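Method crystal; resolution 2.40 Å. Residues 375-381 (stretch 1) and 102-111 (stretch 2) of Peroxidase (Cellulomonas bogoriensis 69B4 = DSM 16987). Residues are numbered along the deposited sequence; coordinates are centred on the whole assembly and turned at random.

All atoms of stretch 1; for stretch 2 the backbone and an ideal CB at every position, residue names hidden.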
# COMPACT_ATOMS: atom_id res chain seq x y z
N TYR A 375 -12.91 24.81 14.76
CA TYR A 375 -13.09 23.54 14.00
C TYR A 375 -13.00 23.82 12.50
O TYR A 375 -13.32 24.94 12.04
CB TYR A 375 -14.38 22.84 14.42
CG TYR A 375 -15.66 23.49 13.96
CD1 TYR A 375 -16.22 23.18 12.74
CD2 TYR A 375 -16.33 24.39 14.76
CE1 TYR A 375 -17.41 23.74 12.32
CE2 TYR A 375 -17.52 24.97 14.36
CZ TYR A 375 -18.07 24.64 13.14
OH TYR A 375 -19.23 25.22 12.73
N VAL A 376 -12.54 22.83 11.74
CA VAL A 376 -12.27 22.97 10.29
C VAL A 376 -13.60 23.27 9.58
O VAL A 376 -14.58 22.54 9.81
CB VAL A 376 -11.56 21.73 9.72
CG1 VAL A 376 -12.45 20.49 9.78
CG2 VAL A 376 -11.07 21.98 8.30
N GLY A 377 -13.63 24.35 8.79
CA GLY A 377 -14.78 24.74 7.95
C GLY A 377 -15.77 25.59 8.72
O GLY A 377 -16.85 25.89 8.19
N GLN A 378 -15.39 26.01 9.92
CA GLN A 378 -16.25 26.80 10.84
C GLN A 378 -16.75 28.08 10.14
O GLN A 378 -17.95 28.38 10.27
CB GLN A 378 -15.46 27.13 12.11
CG GLN A 378 -16.26 27.90 13.15
CD GLN A 378 -15.46 28.00 14.42
OE1 GLN A 378 -14.28 27.66 14.46
NE2 GLN A 378 -16.11 28.46 15.47
N ARG A 379 -15.87 28.81 9.44
CA ARG A 379 -16.22 30.10 8.75
C ARG A 379 -17.31 29.85 7.70
O ARG A 379 -18.10 30.78 7.46
CB ARG A 379 -14.99 30.76 8.11
CG ARG A 379 -14.05 31.42 9.11
CD ARG A 379 -12.87 32.15 8.47
NE ARG A 379 -11.82 31.23 8.05
CZ ARG A 379 -10.79 30.81 8.81
NH1 ARG A 379 -10.64 31.23 10.06
NH2 ARG A 379 -9.89 29.97 8.31
N LEU A 380 -17.37 28.67 7.09
CA LEU A 380 -18.46 28.33 6.15
C LEU A 380 -19.77 28.13 6.91
O LEU A 380 -20.79 28.73 6.50
CB LEU A 380 -18.12 27.06 5.35
CG LEU A 380 -19.25 26.54 4.45
CD1 LEU A 380 -19.71 27.62 3.47
CD2 LEU A 380 -18.82 25.27 3.74
N LEU A 381 -19.78 27.29 7.95
CA LEU A 381 -21.04 26.79 8.58
C LEU A 381 -21.66 27.84 9.52
O LEU A 381 -22.76 27.58 10.01
CB LEU A 381 -20.73 25.49 9.34
CG LEU A 381 -20.76 24.20 8.55
CD1 LEU A 381 -22.19 23.72 8.36
CD2 LEU A 381 -19.99 24.31 7.24
N UNK A 102 -6.17 16.59 5.57
CA UNK A 102 -6.62 17.80 4.85
C UNK A 102 -8.08 17.56 4.46
O UNK A 102 -8.34 16.50 3.82
CB UNK A 102 -5.75 18.09 3.62
N UNK A 103 -8.98 18.47 4.86
CA UNK A 103 -10.45 18.34 4.61
C UNK A 103 -10.81 19.23 3.43
O UNK A 103 -10.47 20.43 3.45
CB UNK A 103 -11.27 18.73 5.84
N UNK A 104 -11.49 18.65 2.44
CA UNK A 104 -12.01 19.37 1.26
C UNK A 104 -13.50 19.15 1.16
O UNK A 104 -13.97 18.04 1.52
CB UNK A 104 -11.32 18.91 -0.03
N UNK A 105 -14.21 20.17 0.70
CA UNK A 105 -15.69 20.15 0.54
C UNK A 105 -16.02 20.14 -0.94
O UNK A 105 -15.51 20.99 -1.68
CB UNK A 105 -16.35 21.35 1.22
N UNK A 106 -16.84 19.17 -1.34
CA UNK A 106 -17.46 19.11 -2.67
C UNK A 106 -18.75 19.91 -2.66
O UNK A 106 -19.26 20.25 -1.60
CB UNK A 106 -17.73 17.66 -3.09
N UNK A 107 -19.30 20.24 -3.85
CA UNK A 107 -20.50 21.07 -3.94
C UNK A 107 -21.66 20.52 -3.09
O UNK A 107 -22.38 21.30 -2.52
CB UNK A 107 -20.94 21.18 -5.40
N UNK A 108 -21.81 19.20 -3.06
CA UNK A 108 -22.89 18.50 -2.35
C UNK A 108 -22.89 18.79 -0.86
O UNK A 108 -23.98 18.77 -0.26
CB UNK A 108 -22.77 16.99 -2.57
N UNK A 109 -21.72 19.06 -0.27
CA UNK A 109 -21.65 19.44 1.17
C UNK A 109 -22.35 20.78 1.35
O UNK A 109 -23.15 20.90 2.29
CB UNK A 109 -20.20 19.52 1.66
N UNK A 110 -22.06 21.76 0.49
CA UNK A 110 -22.64 23.12 0.60
C UNK A 110 -24.14 23.04 0.34
O UNK A 110 -24.90 23.67 1.09
CB UNK A 110 -21.98 24.09 -0.38
N UNK A 111 -24.55 22.26 -0.65
CA UNK A 111 -25.98 21.98 -0.95
C UNK A 111 -26.66 21.44 0.31
O UNK A 111 -27.69 22.02 0.71
CB UNK A 111 -26.12 20.98 -2.10

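Stretch 1 offers stretch 2 an apolar surface: V376, the bare backbone of G377, and L380 at the start of a helix. No charged or polar side chain of stretch 1 comes within reach, so hydrocarbon is what the facing positions call for.

Position 102 has strand angles (-112/124), and its CB points away from stretch 1, with nothing of it within 5.5 Å. Stretch 1 therefore sets no preference beyond the tolerance of a strand for beta-branched residues. The residue is T102, whose OG1 is hydrogen-bonded elsewhere in the structure.

At 103 the strand alternation turns CB toward stretch 1, and the ideal CB lies 4.1 Å from CG2 of V376. That leaves room for a compact apolar side chain; valine or isoleucine would suit both the neighbour and the extended backbone, and alanine would touch less. The deposited residue is V103 (chi1 t), whose CG2 packs 4.0 Å from CG1 of V376, two branched side chains meeting without any polar atom between them.

Position 104 is out of reach again, and its angles (-124/145) are open to any residue that favours a strand. Stretch 1 gives no reason for the choice; it is G104.

Position 105 also points toward stretch 1, but across a wider gap: its ideal CB is 5.3 Å from CD2 of L380. A small side chain would leave this space unfilled, whereas leucine, methionine or an aromatic could cross it. F105 does so with chi1 m. Its CD2 lies 3.7 Å from CD2 of L380, while the far end of the ring reaches G377, whose CA is 3.8 Å from CZ of F105, at the ring edge and near its plane. This approach depends on the bareness of G377: a CB there would sit 2.5 Å from CZ of F105, a clash. The positive phi of G377 (87°) favours glycine independently.

Position 106 leaves the strand, with phi/psi of -86/165 and stretch 1 out of reach, so many residues would fit. It is G106, whose O accepts a hydrogen bond from N of 109 (3.0 Å).

The phi of -54° at 107 is compatible with proline, though not exclusive to it, and stretch 1 is again distant. The residue is P107. Position 108 has helical angles and no contact; it is G108, although many residues would do.

At 109 CB points sideways, so only a side chain long enough to reach back could touch L380; leucine, isoleucine or methionine are candidates. L109 has its CD2 4.2 Å from CD2 of L380. Position 110 is also sideways, its ideal CB 5.3 Å from the same L380 CD2, and again a flexible apolar chain suits. L110 brings its CD1 to 3.9 Å from that methyl, so L380 CD2 is met by F105, L109 and L110 alike.

Position 111 lies beyond reach, where a polar residue is readily accommodated. T111 donates from OG1 to O of P107 (3.2 Å), one helical turn back.

Stretch 2 102-111: TVGFGPGLLT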
# COMPACT_ATOMS: atom_id res chain seq x y z
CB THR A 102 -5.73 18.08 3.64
OG1 THR A 102 -4.35 18.02 4.04
CG2 THR A 102 -6.03 19.41 2.99
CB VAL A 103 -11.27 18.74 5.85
CG1 VAL A 103 -12.75 18.47 5.66
CG2 VAL A 103 -10.76 18.04 7.09
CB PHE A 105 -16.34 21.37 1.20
CG PHE A 105 -16.00 21.61 2.64
CD1 PHE A 105 -15.67 20.56 3.49
CD2 PHE A 105 -16.07 22.90 3.16
CE1 PHE A 105 -15.38 20.81 4.83
CE2 PHE A 105 -15.79 23.13 4.50
CZ PHE A 105 -15.44 22.09 5.33
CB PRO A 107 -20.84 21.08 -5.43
CG PRO A 107 -20.03 19.95 -6.05
CD PRO A 107 -18.80 19.82 -5.17
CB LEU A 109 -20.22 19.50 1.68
CG LEU A 109 -20.11 19.76 3.19
CD1 LEU A 109 -19.04 18.90 3.85
CD2 LEU A 109 -19.82 21.23 3.46
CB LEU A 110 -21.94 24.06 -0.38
CG LEU A 110 -20.69 24.72 0.19
CD1 LEU A 110 -19.55 23.72 0.26
CD2 LEU A 110 -20.28 25.93 -0.63
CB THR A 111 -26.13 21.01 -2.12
OG1 THR A 111 -25.52 21.65 -3.23
CG2 THR A 111 -27.57 20.70 -2.46
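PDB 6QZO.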